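Local coordinates for DUF1987 domain-containing protein (Pseudomonas aeruginosa, PDB 6K4F) that probably acts as the phosphorylatable regulatory protein of the SiaABC threonine phosphorylation pathway, which controls biofilm formation in response to carbon availability, at residues 30-35 with 39-44; 45-50 with 57-62; 75-80 with 114-119. One frame throughout, in Å; residues are numbered along the deposited sequence.

Contact 1. Residues 30-35 with 39-44; sequences GDSYPE and ELFGQV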
ATOM      1  N   GLY A  30      -3.986  -3.148   9.854  1.00 28.21           N
ATOM      2  CA  GLY A  30      -4.070  -4.431  10.531  1.00 30.81           C
ATOM      3  C   GLY A  30      -2.932  -5.361  10.162  1.00 34.62           C
ATOM      4  O   GLY A  30      -1.905  -4.958   9.606  1.00 35.94           O
ATOM      5  N   ASP A  31      -3.116  -6.631  10.494  1.00 33.42           N
ATOM      6  CA  ASP A  31      -2.158  -7.640  10.076  1.00 35.68           C
ATOM      7  C   ASP A  31      -2.545  -8.251   8.756  1.00 34.24           C
ATOM      8  O   ASP A  31      -3.691  -8.187   8.310  1.00 30.00           O
ATOM      9  CB  ASP A  31      -2.069  -8.799  11.020  1.00 55.35           C
ATOM     10  CG  ASP A  31      -1.619  -8.421  12.315  1.00 63.85           C
ATOM     11  OD1 ASP A  31      -2.451  -8.679  13.159  1.00 63.63           O
ATOM     12  OD2 ASP A  31      -0.480  -7.936  12.557  1.00 67.92           O
ATOM     13  N   SER A  32      -1.580  -8.940   8.173  1.00 30.09           N
ATOM     14  CA  SER A  32      -1.800  -9.625   6.911  1.00 28.86           C
ATOM     15  C   SER A  32      -0.996 -10.920   7.011  1.00 34.05           C
ATOM     16  O   SER A  32       0.208 -10.941   6.751  1.00 33.52           O
ATOM     17  CB  SER A  32      -1.364  -8.737   5.750  1.00 32.41           C
ATOM     18  OG  SER A  32      -1.762  -9.264   4.508  1.00 33.31           O
ATOM     19  N   TYR A  33      -1.658 -11.996   7.424  1.00 37.15           N
ATOM     20  CA  TYR A  33      -1.110 -13.342   7.262  1.00 37.02           C
ATOM     21  C   TYR A  33      -2.158 -14.260   6.647  1.00 39.33           C
ATOM     22  O   TYR A  33      -2.528 -15.285   7.228  1.00 46.55           O
ATOM     23  CB  TYR A  33      -0.575 -13.891   8.588  1.00 33.56           C
ATOM     24  CG  TYR A  33      -1.437 -13.713   9.814  1.00 35.53           C
ATOM     25  CD1 TYR A  33      -1.441 -12.519  10.520  1.00 39.35           C
ATOM     26  CD2 TYR A  33      -2.210 -14.762  10.296  1.00 38.98           C
ATOM     27  CE1 TYR A  33      -2.218 -12.364  11.661  1.00 44.51           C
ATOM     28  CE2 TYR A  33      -2.981 -14.622  11.434  1.00 39.87           C
ATOM     29  CZ  TYR A  33      -2.983 -13.425  12.112  1.00 40.63           C
ATOM     30  OH  TYR A  33      -3.754 -13.294  13.240  1.00 41.42           O
ATOM     31  N   PRO A  34      -2.656 -13.925   5.455  1.00 36.85           N
ATOM     32  CA  PRO A  34      -3.614 -14.806   4.794  1.00 36.29           C
ATOM     33  C   PRO A  34      -2.921 -16.037   4.243  1.00 43.87           C
ATOM     34  O   PRO A  34      -1.704 -16.064   4.050  1.00 37.02           O
ATOM     35  CB  PRO A  34      -4.172 -13.940   3.667  1.00 36.53           C
ATOM     36  CG  PRO A  34      -3.083 -13.050   3.317  1.00 39.60           C
ATOM     37  CD  PRO A  34      -2.317 -12.776   4.591  1.00 36.44           C
ATOM     38  N   GLU A  35      -3.728 -17.068   3.998  1.00 52.54           N
ATOM     39  CA  GLU A  35      -3.222 -18.262   3.330  1.00 59.86           C
ATOM     40  C   GLU A  35      -2.921 -17.981   1.865  1.00 54.23           C
ATOM     41  O   GLU A  35      -1.913 -18.451   1.328  1.00 56.25           O
ATOM     42  CB  GLU A  35      -4.230 -19.403   3.462  1.00 71.01           C
ATOM     43  CG  GLU A  35      -5.646 -19.024   3.049  1.00 79.24           C
ATOM     44  CD  GLU A  35      -6.703 -19.704   3.894  1.00 87.12           C
ATOM     45  OE1 GLU A  35      -7.788 -19.113   4.081  1.00 90.46           O
ATOM     46  OE2 GLU A  35      -6.448 -20.831   4.372  1.00 92.03           O
ATOM     47  N   GLU A  39      -4.886 -13.816  -3.673  1.00 41.57           N
ATOM     48  CA  GLU A  39      -6.345 -13.713  -3.686  1.00 37.97           C
ATOM     49  C   GLU A  39      -6.795 -12.412  -3.036  1.00 36.94           C
ATOM     50  O   GLU A  39      -7.747 -11.768  -3.501  1.00 39.30           O
ATOM     51  CB  GLU A  39      -6.981 -14.905  -2.970  1.00 47.38           C
ATOM     52  CG  GLU A  39      -7.468 -16.024  -3.884  1.00 57.97           C
ATOM     53  CD  GLU A  39      -8.252 -15.517  -5.088  1.00 63.93           C
ATOM     54  OE1 GLU A  39      -7.677 -15.472  -6.199  1.00 66.29           O
ATOM     55  OE2 GLU A  39      -9.443 -15.168  -4.925  1.00 65.16           O
ATOM     56  N   LEU A  40      -6.105 -11.996  -1.973  1.00 34.15           N
ATOM     57  CA  LEU A  40      -6.474 -10.772  -1.271  1.00 32.79           C
ATOM     58  C   LEU A  40      -5.936  -9.525  -1.974  1.00 32.70           C
ATOM     59  O   LEU A  40      -6.666  -8.544  -2.142  1.00 28.27           O
ATOM     60  CB  LEU A  40      -5.975 -10.840   0.170  1.00 32.74           C
ATOM     61  CG  LEU A  40      -6.300  -9.611   1.014  1.00 44.20           C
ATOM     62  CD1 LEU A  40      -7.754  -9.682   1.446  1.00 45.78           C
ATOM     63  CD2 LEU A  40      -5.359  -9.526   2.213  1.00 50.14           C
ATOM     64  N   PHE A  41      -4.667  -9.534  -2.409  1.00 25.37           N
ATOM     65  CA  PHE A  41      -4.037  -8.317  -2.908  1.00 21.41           C
ATOM     66  C   PHE A  41      -4.100  -8.152  -4.414  1.00 20.84           C
ATOM     67  O   PHE A  41      -3.745  -7.074  -4.916  1.00 25.15           O
ATOM     68  CB  PHE A  41      -2.554  -8.274  -2.485  1.00 22.79           C
ATOM     69  CG  PHE A  41      -2.366  -7.965  -1.031  1.00 28.76           C
ATOM     70  CD1 PHE A  41      -2.552  -6.674  -0.553  1.00 33.83           C
ATOM     71  CD2 PHE A  41      -2.035  -8.973  -0.135  1.00 32.72           C
ATOM     72  CE1 PHE A  41      -2.395  -6.393   0.805  1.00 36.48           C
ATOM     73  CE2 PHE A  41      -1.876  -8.710   1.214  1.00 36.28           C
ATOM     74  CZ  PHE A  41      -2.058  -7.422   1.693  1.00 35.40           C
ATOM     75  N   GLY A  42      -4.461  -9.200  -5.154  1.00 28.72           N
ATOM     76  CA  GLY A  42      -4.514  -9.069  -6.598  1.00 30.40           C
ATOM     77  C   GLY A  42      -5.444  -7.951  -7.017  1.00 29.82           C
ATOM     78  O   GLY A  42      -5.108  -7.139  -7.883  1.00 29.24           O
ATOM     79  N   GLN A  43      -6.604  -7.868  -6.368  1.00 29.14           N
ATOM     80  CA  GLN A  43      -7.563  -6.809  -6.662  1.00 27.83           C
ATOM     81  C   GLN A  43      -7.041  -5.436  -6.245  1.00 28.13           C
ATOM     82  O   GLN A  43      -7.469  -4.422  -6.814  1.00 27.23           O
ATOM     83  CB  GLN A  43      -8.885  -7.109  -5.963  1.00 24.61           C
ATOM     84  CG  GLN A  43      -8.764  -7.103  -4.448  1.00 25.77           C
ATOM     85  CD  GLN A  43      -9.854  -7.867  -3.735  1.00 25.64           C
ATOM     86  OE1 GLN A  43     -11.034  -7.863  -4.154  1.00 26.94           O
ATOM     87  NE2 GLN A  43      -9.483  -8.516  -2.618  1.00 23.29           N
ATOM     88  N   VAL A  44      -6.146  -5.379  -5.249  1.00 22.95           N
ATOM     89  CA  VAL A  44      -5.561  -4.101  -4.838  1.00 25.77           C
ATOM     90  C   VAL A  44      -4.567  -3.621  -5.880  1.00 29.96           C
ATOM     91  O   VAL A  44      -4.557  -2.446  -6.272  1.00 28.14           O
ATOM     92  CB  VAL A  44      -4.897  -4.231  -3.457  1.00 26.86           C
ATOM     93  CG1 VAL A  44      -4.327  -2.858  -2.994  1.00 28.07           C
ATOM     94  CG2 VAL A  44      -5.876  -4.822  -2.455  1.00 28.54           C
TER

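Contact 2. Residues 45-50 with 57-62; sequences IDWVER and RPLELD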
ATOM      1  N   ILE A  45      -3.697  -4.526  -6.326  1.00 32.09           N
ATOM      2  CA  ILE A  45      -2.789  -4.219  -7.421  1.00 31.83           C
ATOM      3  C   ILE A  45      -3.580  -3.724  -8.620  1.00 27.81           C
ATOM      4  O   ILE A  45      -3.249  -2.704  -9.239  1.00 29.72           O
ATOM      5  CB  ILE A  45      -1.948  -5.463  -7.763  1.00 32.90           C
ATOM      6  CG1 ILE A  45      -1.026  -5.800  -6.585  1.00 37.44           C
ATOM      7  CG2 ILE A  45      -1.148  -5.246  -9.040  1.00 41.00           C
ATOM      8  CD1 ILE A  45      -0.296  -7.131  -6.729  1.00 39.64           C
ATOM      9  N   ASP A  46      -4.653  -4.443  -8.955  1.00 31.02           N
ATOM     10  CA  ASP A  46      -5.494  -4.062 -10.082  1.00 35.29           C
ATOM     11  C   ASP A  46      -6.058  -2.660  -9.902  1.00 31.78           C
ATOM     12  O   ASP A  46      -6.035  -1.848 -10.830  1.00 36.00           O
ATOM     13  CB  ASP A  46      -6.620  -5.091 -10.236  1.00 36.65           C
ATOM     14  CG  ASP A  46      -7.329  -4.997 -11.572  1.00 59.69           C
ATOM     15  OD1 ASP A  46      -8.223  -4.131 -11.719  1.00 59.65           O
ATOM     16  OD2 ASP A  46      -7.003  -5.804 -12.471  1.00 70.24           O
ATOM     17  N   TRP A  47      -6.576  -2.358  -8.706  1.00 28.21           N
ATOM     18  CA  TRP A  47      -7.152  -1.038  -8.464  1.00 30.08           C
ATOM     19  C   TRP A  47      -6.102   0.055  -8.639  1.00 33.21           C
ATOM     20  O   TRP A  47      -6.368   1.101  -9.246  1.00 32.32           O
ATOM     21  CB  TRP A  47      -7.766  -0.999  -7.061  1.00 31.05           C
ATOM     22  CG  TRP A  47      -8.564   0.241  -6.745  1.00 31.64           C
ATOM     23  CD1 TRP A  47      -9.897   0.423  -6.929  1.00 34.97           C
ATOM     24  CD2 TRP A  47      -8.067   1.456  -6.170  1.00 30.09           C
ATOM     25  NE1 TRP A  47     -10.270   1.681  -6.511  1.00 31.05           N
ATOM     26  CE2 TRP A  47      -9.166   2.332  -6.030  1.00 36.71           C
ATOM     27  CE3 TRP A  47      -6.804   1.885  -5.751  1.00 31.94           C
ATOM     28  CZ2 TRP A  47      -9.035   3.624  -5.509  1.00 35.93           C
ATOM     29  CZ3 TRP A  47      -6.673   3.165  -5.229  1.00 34.25           C
ATOM     30  CH2 TRP A  47      -7.782   4.018  -5.103  1.00 30.98           C
ATOM     31  N   VAL A  48      -4.893  -0.186  -8.148  1.00 31.86           N
ATOM     32  CA  VAL A  48      -3.831   0.807  -8.300  1.00 32.79           C
ATOM     33  C   VAL A  48      -3.496   0.991  -9.771  1.00 36.57           C
ATOM     34  O   VAL A  48      -3.364   2.123 -10.258  1.00 38.28           O
ATOM     35  CB  VAL A  48      -2.598   0.396  -7.481  1.00 30.70           C
ATOM     36  CG1 VAL A  48      -1.404   1.329  -7.800  1.00 36.14           C
ATOM     37  CG2 VAL A  48      -2.926   0.421  -5.999  1.00 31.34           C
ATOM     38  N   GLU A  49      -3.366  -0.123 -10.505  1.00 39.09           N
ATOM     39  CA  GLU A  49      -3.106  -0.061 -11.943  1.00 40.15           C
ATOM     40  C   GLU A  49      -4.150   0.791 -12.650  1.00 44.00           C
ATOM     41  O   GLU A  49      -3.814   1.671 -13.450  1.00 45.00           O
ATOM     42  CB  GLU A  49      -3.102  -1.469 -12.540  1.00 45.64           C
ATOM     43  CG  GLU A  49      -1.794  -2.222 -12.467  1.00 50.05           C
ATOM     44  CD  GLU A  49      -1.949  -3.679 -12.893  1.00 64.10           C
ATOM     45  OE1 GLU A  49      -0.984  -4.457 -12.736  1.00 66.30           O
ATOM     46  OE2 GLU A  49      -3.043  -4.049 -13.378  1.00 69.03           O
ATOM     47  N   ARG A  50      -5.431   0.531 -12.369  1.00 46.13           N
ATOM     48  CA  ARG A  50      -6.501   1.276 -13.023  1.00 40.48           C
ATOM     49  C   ARG A  50      -6.478   2.745 -12.624  1.00 44.87           C
ATOM     50  O   ARG A  50      -6.690   3.622 -13.468  1.00 49.09           O
ATOM     51  CB  ARG A  50      -7.857   0.638 -12.712  1.00 41.50           C
ATOM     52  CG  ARG A  50      -8.013  -0.781 -13.279  1.00 39.66           C
ATOM     53  CD  ARG A  50      -9.419  -1.341 -13.104  1.00 36.82           C
ATOM     54  NE  ARG A  50      -9.655  -1.872 -11.762  1.00 38.55           N
ATOM     55  CZ  ARG A  50     -10.432  -1.270 -10.881  1.00 38.74           C
ATOM     56  NH1 ARG A  50     -11.026  -0.132 -11.215  1.00 44.97           N
ATOM     57  NH2 ARG A  50     -10.609  -1.788  -9.679  1.00 39.25           N
ATOM     58  N   ARG A  57      -4.070  12.144 -11.514  1.00 49.27           N
ATOM     59  CA  ARG A  57      -4.141  12.683 -10.168  1.00 47.05           C
ATOM     60  C   ARG A  57      -3.138  11.984  -9.248  1.00 44.79           C
ATOM     61  O   ARG A  57      -2.691  10.870  -9.530  1.00 45.18           O
ATOM     62  CB  ARG A  57      -5.560  12.539  -9.618  1.00 48.48           C
ATOM     63  CG  ARG A  57      -6.534  13.559 -10.186  1.00 56.64           C
ATOM     64  CD  ARG A  57      -7.929  13.398  -9.605  1.00 61.23           C
ATOM     65  NE  ARG A  57      -8.490  12.078  -9.885  1.00 63.54           N
ATOM     66  CZ  ARG A  57      -8.814  11.196  -8.948  1.00 62.69           C
ATOM     67  NH1 ARG A  57      -8.630  11.498  -7.670  1.00 65.86           N
ATOM     68  NH2 ARG A  57      -9.318  10.016  -9.283  1.00 59.10           N
ATOM     69  N   PRO A  58      -2.752  12.630  -8.150  1.00 49.35           N
ATOM     70  CA  PRO A  58      -1.799  11.999  -7.229  1.00 45.32           C
ATOM     71  C   PRO A  58      -2.429  10.841  -6.469  1.00 41.63           C
ATOM     72  O   PRO A  58      -3.636  10.813  -6.210  1.00 37.64           O
ATOM     73  CB  PRO A  58      -1.411  13.138  -6.281  1.00 44.45           C
ATOM     74  CG  PRO A  58      -1.817  14.398  -6.999  1.00 46.95           C
ATOM     75  CD  PRO A  58      -3.026  14.028  -7.774  1.00 44.31           C
ATOM     76  N   LEU A  59      -1.592   9.866  -6.125  1.00 35.34           N
ATOM     77  CA  LEU A  59      -1.995   8.733  -5.298  1.00 33.57           C
ATOM     78  C   LEU A  59      -1.186   8.746  -4.007  1.00 35.76           C
ATOM     79  O   LEU A  59       0.045   8.891  -4.036  1.00 37.66           O
ATOM     80  CB  LEU A  59      -1.798   7.409  -6.043  1.00 32.71           C
ATOM     81  CG  LEU A  59      -2.241   6.137  -5.297  1.00 36.38           C
ATOM     82  CD1 LEU A  59      -3.711   6.212  -4.879  1.00 32.62           C
ATOM     83  CD2 LEU A  59      -1.985   4.879  -6.131  1.00 38.65           C
ATOM     84  N   GLU A  60      -1.876   8.627  -2.878  1.00 30.29           N
ATOM     85  CA  GLU A  60      -1.254   8.610  -1.559  1.00 35.55           C
ATOM     86  C   GLU A  60      -1.563   7.287  -0.880  1.00 32.60           C
ATOM     87  O   GLU A  60      -2.720   6.855  -0.874  1.00 30.56           O
ATOM     88  CB  GLU A  60      -1.780   9.746  -0.681  1.00 43.55           C
ATOM     89  CG  GLU A  60      -1.176  11.100  -0.930  1.00 64.24           C
ATOM     90  CD  GLU A  60      -1.024  11.881   0.360  1.00 77.50           C
ATOM     91  OE1 GLU A  60      -2.008  11.958   1.124  1.00 84.90           O
ATOM     92  OE2 GLU A  60       0.079  12.403   0.618  1.00 81.72           O
ATOM     93  N   LEU A  61      -0.547   6.646  -0.300  1.00 25.56           N
ATOM     94  CA  LEU A  61      -0.758   5.441   0.502  1.00 26.85           C
ATOM     95  C   LEU A  61      -0.631   5.788   1.979  1.00 32.77           C
ATOM     96  O   LEU A  61       0.349   6.424   2.387  1.00 30.88           O
ATOM     97  CB  LEU A  61       0.241   4.334   0.135  1.00 30.18           C
ATOM     98  CG  LEU A  61      -0.297   3.287  -0.845  1.00 31.90           C
ATOM     99  CD1 LEU A  61      -0.495   3.941  -2.185  1.00 34.65           C
ATOM    100  CD2 LEU A  61       0.669   2.117  -0.951  1.00 31.75           C
ATOM    101  N   ASP A  62      -1.608   5.360   2.783  1.00 28.65           N
ATOM    102  CA  ASP A  62      -1.556   5.537   4.237  1.00 30.03           C
ATOM    103  C   ASP A  62      -1.664   4.171   4.905  1.00 32.27           C
ATOM    104  O   ASP A  62      -2.746   3.571   4.944  1.00 29.86           O
ATOM    105  CB  ASP A  62      -2.654   6.468   4.730  1.00 36.68           C
ATOM    106  CG  ASP A  62      -2.384   6.976   6.131  1.00 54.98           C
ATOM    107  OD1 ASP A  62      -1.621   7.956   6.274  1.00 56.91           O
ATOM    108  OD2 ASP A  62      -2.916   6.380   7.091  1.00 63.05           O
TER

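Contact 3. Residues 75-80 with 114-119; sequences AMMDIL and REDCSF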
ATOM      1  N   ALA A  75       3.495  -9.084  -1.925  1.00 27.64           N
ATOM      2  CA  ALA A  75       2.382  -8.346  -2.520  1.00 27.01           C
ATOM      3  C   ALA A  75       2.568  -6.845  -2.357  1.00 26.57           C
ATOM      4  O   ALA A  75       2.334  -6.076  -3.296  1.00 25.56           O
ATOM      5  CB  ALA A  75       1.065  -8.793  -1.884  1.00 28.97           C
ATOM      6  N   MET A  76       3.011  -6.404  -1.176  1.00 28.91           N
ATOM      7  CA  MET A  76       3.269  -4.972  -0.989  1.00 31.81           C
ATOM      8  C   MET A  76       4.437  -4.483  -1.842  1.00 29.06           C
ATOM      9  O   MET A  76       4.403  -3.366  -2.368  1.00 29.03           O
ATOM     10  CB  MET A  76       3.510  -4.674   0.486  1.00 37.88           C
ATOM     11  CG  MET A  76       2.315  -5.054   1.329  1.00 53.82           C
ATOM     12  SD  MET A  76       0.993  -3.823   1.176  1.00 46.24           S
ATOM     13  CE  MET A  76       1.957  -2.293   1.117  1.00 43.69           C
ATOM     14  N   MET A  77       5.490  -5.289  -1.985  1.00 31.36           N
ATOM     15  CA  MET A  77       6.581  -4.894  -2.873  1.00 34.76           C
ATOM     16  C   MET A  77       6.080  -4.701  -4.301  1.00 32.64           C
ATOM     17  O   MET A  77       6.526  -3.787  -5.007  1.00 32.21           O
ATOM     18  CB  MET A  77       7.695  -5.935  -2.824  1.00 39.52           C
ATOM     19  CG  MET A  77       8.884  -5.606  -3.696  1.00 49.01           C
ATOM     20  SD  MET A  77       9.939  -4.398  -2.876  1.00 52.25           S
ATOM     21  CE  MET A  77      10.476  -5.408  -1.510  1.00 46.20           C
ATOM     22  N   ASP A  78       5.125  -5.542  -4.731  1.00 29.65           N
ATOM     23  CA  ASP A  78       4.543  -5.406  -6.061  1.00 28.74           C
ATOM     24  C   ASP A  78       3.798  -4.088  -6.199  1.00 29.43           C
ATOM     25  O   ASP A  78       3.926  -3.396  -7.215  1.00 38.12           O
ATOM     26  CB  ASP A  78       3.598  -6.579  -6.356  1.00 30.09           C
ATOM     27  CG  ASP A  78       4.338  -7.910  -6.591  1.00 40.15           C
ATOM     28  OD1 ASP A  78       5.563  -7.898  -6.823  1.00 40.83           O
ATOM     29  OD2 ASP A  78       3.672  -8.968  -6.559  1.00 42.14           O
ATOM     30  N   ILE A  79       3.014  -3.723  -5.184  1.00 28.24           N
ATOM     31  CA  ILE A  79       2.343  -2.424  -5.182  1.00 25.23           C
ATOM     32  C   ILE A  79       3.364  -1.291  -5.213  1.00 31.15           C
ATOM     33  O   ILE A  79       3.259  -0.352  -6.012  1.00 33.83           O
ATOM     34  CB  ILE A  79       1.416  -2.318  -3.960  1.00 26.43           C
ATOM     35  CG1 ILE A  79       0.239  -3.304  -4.101  1.00 30.98           C
ATOM     36  CG2 ILE A  79       0.927  -0.885  -3.789  1.00 32.96           C
ATOM     37  CD1 ILE A  79      -0.576  -3.463  -2.818  1.00 28.63           C
ATOM     38  N   LEU A  80       4.365  -1.357  -4.341  1.00 27.64           N
ATOM     39  CA  LEU A  80       5.385  -0.309  -4.310  1.00 31.98           C
ATOM     40  C   LEU A  80       6.123  -0.215  -5.639  1.00 35.58           C
ATOM     41  O   LEU A  80       6.449   0.885  -6.100  1.00 34.79           O
ATOM     42  CB  LEU A  80       6.364  -0.572  -3.167  1.00 34.84           C
ATOM     43  CG  LEU A  80       5.752  -0.478  -1.764  1.00 38.91           C
ATOM     44  CD1 LEU A  80       6.803  -0.700  -0.673  1.00 39.08           C
ATOM     45  CD2 LEU A  80       5.043   0.856  -1.574  1.00 41.19           C
ATOM     46  N   ARG A 114      11.436   1.457   2.157  1.00 32.32           N
ATOM     47  CA  ARG A 114      11.768   2.846   1.831  1.00 38.26           C
ATOM     48  C   ARG A 114      13.014   2.935   0.948  1.00 38.59           C
ATOM     49  O   ARG A 114      13.081   3.761   0.028  1.00 38.69           O
ATOM     50  CB  ARG A 114      11.966   3.645   3.117  1.00 40.58           C
ATOM     51  CG  ARG A 114      12.311   5.111   2.891  1.00 37.54           C
ATOM     52  CD  ARG A 114      12.146   5.909   4.162  1.00 38.03           C
ATOM     53  NE  ARG A 114      12.428   7.321   3.932  1.00 47.03           N
ATOM     54  CZ  ARG A 114      13.540   7.936   4.324  1.00 44.29           C
ATOM     55  NH1 ARG A 114      14.462   7.270   4.996  1.00 43.66           N
ATOM     56  NH2 ARG A 114      13.718   9.224   4.065  1.00 37.76           N
ATOM     57  N   GLU A 115      13.999   2.073   1.185  1.00 37.44           N
ATOM     58  CA  GLU A 115      15.201   2.114   0.366  1.00 45.81           C
ATOM     59  C   GLU A 115      14.930   1.737  -1.084  1.00 43.59           C
ATOM     60  O   GLU A 115      15.734   2.070  -1.961  1.00 45.27           O
ATOM     61  CB  GLU A 115      16.266   1.208   0.985  1.00 53.05           C
ATOM     62  CG  GLU A 115      16.737   1.741   2.342  1.00 69.28           C
ATOM     63  CD  GLU A 115      17.641   0.786   3.099  1.00 82.13           C
ATOM     64  OE1 GLU A 115      18.866   1.034   3.131  1.00 87.51           O
ATOM     65  OE2 GLU A 115      17.128  -0.195   3.683  1.00 85.53           O
ATOM     66  N   ASP A 116      13.813   1.063  -1.366  1.00 34.41           N
ATOM     67  CA  ASP A 116      13.479   0.708  -2.735  1.00 37.73           C
ATOM     68  C   ASP A 116      12.642   1.766  -3.446  1.00 42.24           C
ATOM     69  O   ASP A 116      12.349   1.601  -4.636  1.00 42.32           O
ATOM     70  CB  ASP A 116      12.722  -0.637  -2.771  1.00 39.81           C
ATOM     71  CG  ASP A 116      13.464  -1.760  -2.050  1.00 44.88           C
ATOM     72  OD1 ASP A 116      14.720  -1.748  -2.047  1.00 44.39           O
ATOM     73  OD2 ASP A 116      12.793  -2.664  -1.492  1.00 41.72           O
ATOM     74  N   CYS A 117      12.242   2.837  -2.757  1.00 37.65           N
ATOM     75  CA  CYS A 117      11.297   3.807  -3.296  1.00 32.26           C
ATOM     76  C   CYS A 117      11.963   5.161  -3.476  1.00 36.54           C
ATOM     77  O   CYS A 117      12.769   5.569  -2.646  1.00 37.19           O
ATOM     78  CB  CYS A 117      10.085   3.965  -2.378  1.00 32.00           C
ATOM     79  SG  CYS A 117       9.209   2.402  -2.152  1.00 37.62           S
ATOM     80  N   SER A 118      11.622   5.856  -4.561  1.00 33.34           N
ATOM     81  CA  SER A 118      12.183   7.180  -4.797  1.00 41.05           C
ATOM     82  C   SER A 118      11.191   8.296  -4.515  1.00 36.21           C
ATOM     83  O   SER A 118      11.568   9.471  -4.565  1.00 36.65           O
ATOM     84  CB  SER A 118      12.695   7.287  -6.240  1.00 50.76           C
ATOM     85  OG  SER A 118      11.631   7.515  -7.143  1.00 57.13           O
ATOM     86  N   PHE A 119       9.952   7.967  -4.215  1.00 34.75           N
ATOM     87  CA  PHE A 119       8.948   8.961  -3.879  1.00 30.39           C
ATOM     88  C   PHE A 119       8.949   9.194  -2.380  1.00 30.54           C
ATOM     89  O   PHE A 119       9.502   8.392  -1.619  1.00 30.22           O
ATOM     90  CB  PHE A 119       7.572   8.489  -4.356  1.00 31.75           C
ATOM     91  CG  PHE A 119       7.257   7.064  -3.995  1.00 32.26           C
ATOM     92  CD1 PHE A 119       6.708   6.751  -2.761  1.00 31.53           C
ATOM     93  CD2 PHE A 119       7.489   6.038  -4.896  1.00 34.61           C
ATOM     94  CE1 PHE A 119       6.401   5.442  -2.423  1.00 33.92           C
ATOM     95  CE2 PHE A 119       7.187   4.718  -4.571  1.00 32.74           C
ATOM     96  CZ  PHE A 119       6.645   4.418  -3.332  1.00 32.57           C
TER

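Contact 1. Residues 30-35 with 39-44
Ser32 meets Phe41 at the rim of its ring. Ser32 OG lies in the ring plane, 3.3 Å from Phe41 CE2 and 3.4 Å from Phe41 CZ. The hydroxyl thus faces C-H groups and not the pi face. With OG anti to the backbone N (chi1 -170°), it reaches toward the helix. Its polar need is met elsewhere, by a hydrogen bond with Ser72 OG of helix 70-88. Phe41 extends its far edge to the serine, and Ala75 and Ser72 also pack on it. This buried side is the close part of the contact. The chain turns a corner at Gly30 and, still hydrogen-bonded to Tyr67 and Asn69 through the backbone of Ser32, runs via the short strand 31-32 into helix 37-53, which packs on the mixed beta sheet. The other side is looser. Pro34 CG and Leu40 CD2 touch at 4.3 Å, an ordinary apolar distance, and Ser32 OG is equally far from that methyl. Leu40 is partly exposed. Further round the helix, Gln43 folds back on the preceding turn, and its NE2 donates to Leu40 O at 2.9 Å, nearly straight at 168°. The donor is tilted 26° from the carbonyl plane.

Contact 2. Residues 45-50 with 57-62
Trp47 and Val48 are the two helix residues that reach Leu59 at the start of strand 59-68. Just before them, Asp46 takes no part in the contact and pairs with Arg50 one turn on. Trp47 comes first across the contact. Its CG is anti to the backbone N (chi1 -172°), and the long indole brings its six-membered ring to the strand. Trp47 CZ3 lies 4.3 Å from Leu59 CD1. The methyl sits at the ring edge, near its plane, so this is edge packing and not a stack on a face. The polar end of the indole is used elsewhere: Trp47 NE1 is hydrogen-bonded to Ser4 O. The ring also makes an edge-to-face contact with Trp21. Val48 follows. Its CG1 meets Leu59 CD2 at 4.0 Å, and the two side chains cross at about a right angle. Leu59 therefore divides its methyls, CD1 to the tryptophan and CD2 to the valine. Leu83 and Phe51 also touch this leucine, and Leu26 touches Val48. One turn after Asp46, Arg50 closes an i to i+4 salt bridge: Arg50 NE donates to Asp46 OD1 at 2.7 Å, in the guanidinium plane and nearly along the C-O axis of the acceptor. This pair lies on the helix side turned from the strand. Helix 37-53 packed on the sheet, with its apolar side facing strand 59-68, is the layered packing typical of an alpha/beta sandwich.

Contact 3. Residues 75-80 with 114-119
This contact joins helix 70-88 to the turn that leads from helix 108-115 into the edge strand 121-125, on one face of the mixed sheet. Leu80 is the central residue. Its two methyls go to different partners. Leu80 CD1 meets Cys117 SG at 4.2 Å. Leu80 CD2 meets Phe119 CZ at 4.3 Å. The backbone joins in, because Leu80 O lies at the edge of the Phe119 ring, near its plane and 4.2 Å from CE2. That is too long to count as more than packing. The Phe119 ring is held from its own side as well. Its CG stands between the backbone N and the carbonyl carbon (chi1 47°), which turns the ring back against Cys117 and toward Leu80. Cys117 CB sits 3.6 Å above one face of the Phe119 ring, offset toward the rim. Deeper in, Val93 and Leu95 of strand 93-99 touch Phe119, and Leu95 also touches Leu80. The outer part of the contact is more open. The side chains of Met77 and Asp116 cross at about a right angle. Met77, bent at its second and third torsions, brings both SD and CE to 3.6 Å from Asp116 OD2. Asp116 itself is exposed, and Ser118, two residues on, binds the end of helix 70-88 through Glu84, His87 and Gln88. Between the two segments, then, the chemistry is ordinary apolar packing inside and a thioether against a carboxylate outside. The carboxylate probably keeps its charge, being close to solvent.

Overall arrangement
The contacts follow one another along the chain. Contacts 1 and 2 share helix 37-53, whose segments 39-44 and 45-50 adjoin, and their centres are about 16 Å apart. Contact 3 uses helix 70-88, which follows strand 59-68 of contact 2; the centres of contacts 2 and 3 lie about 13 Å apart, and those of contacts 1 and 3 about 16 Å. The two helices pack side by side. Phe41 CD2 meets Ala75 CB at 3.6 Å, and Ile45 CG1 meets Ile79 CG1 at 3.7 Å. Leu61 also touches Ile79, so strand and helices close into one core. Together the contacts tie helices 37-53 and 70-88, and the turn after helix 108-115, into one layer on the mixed sheet.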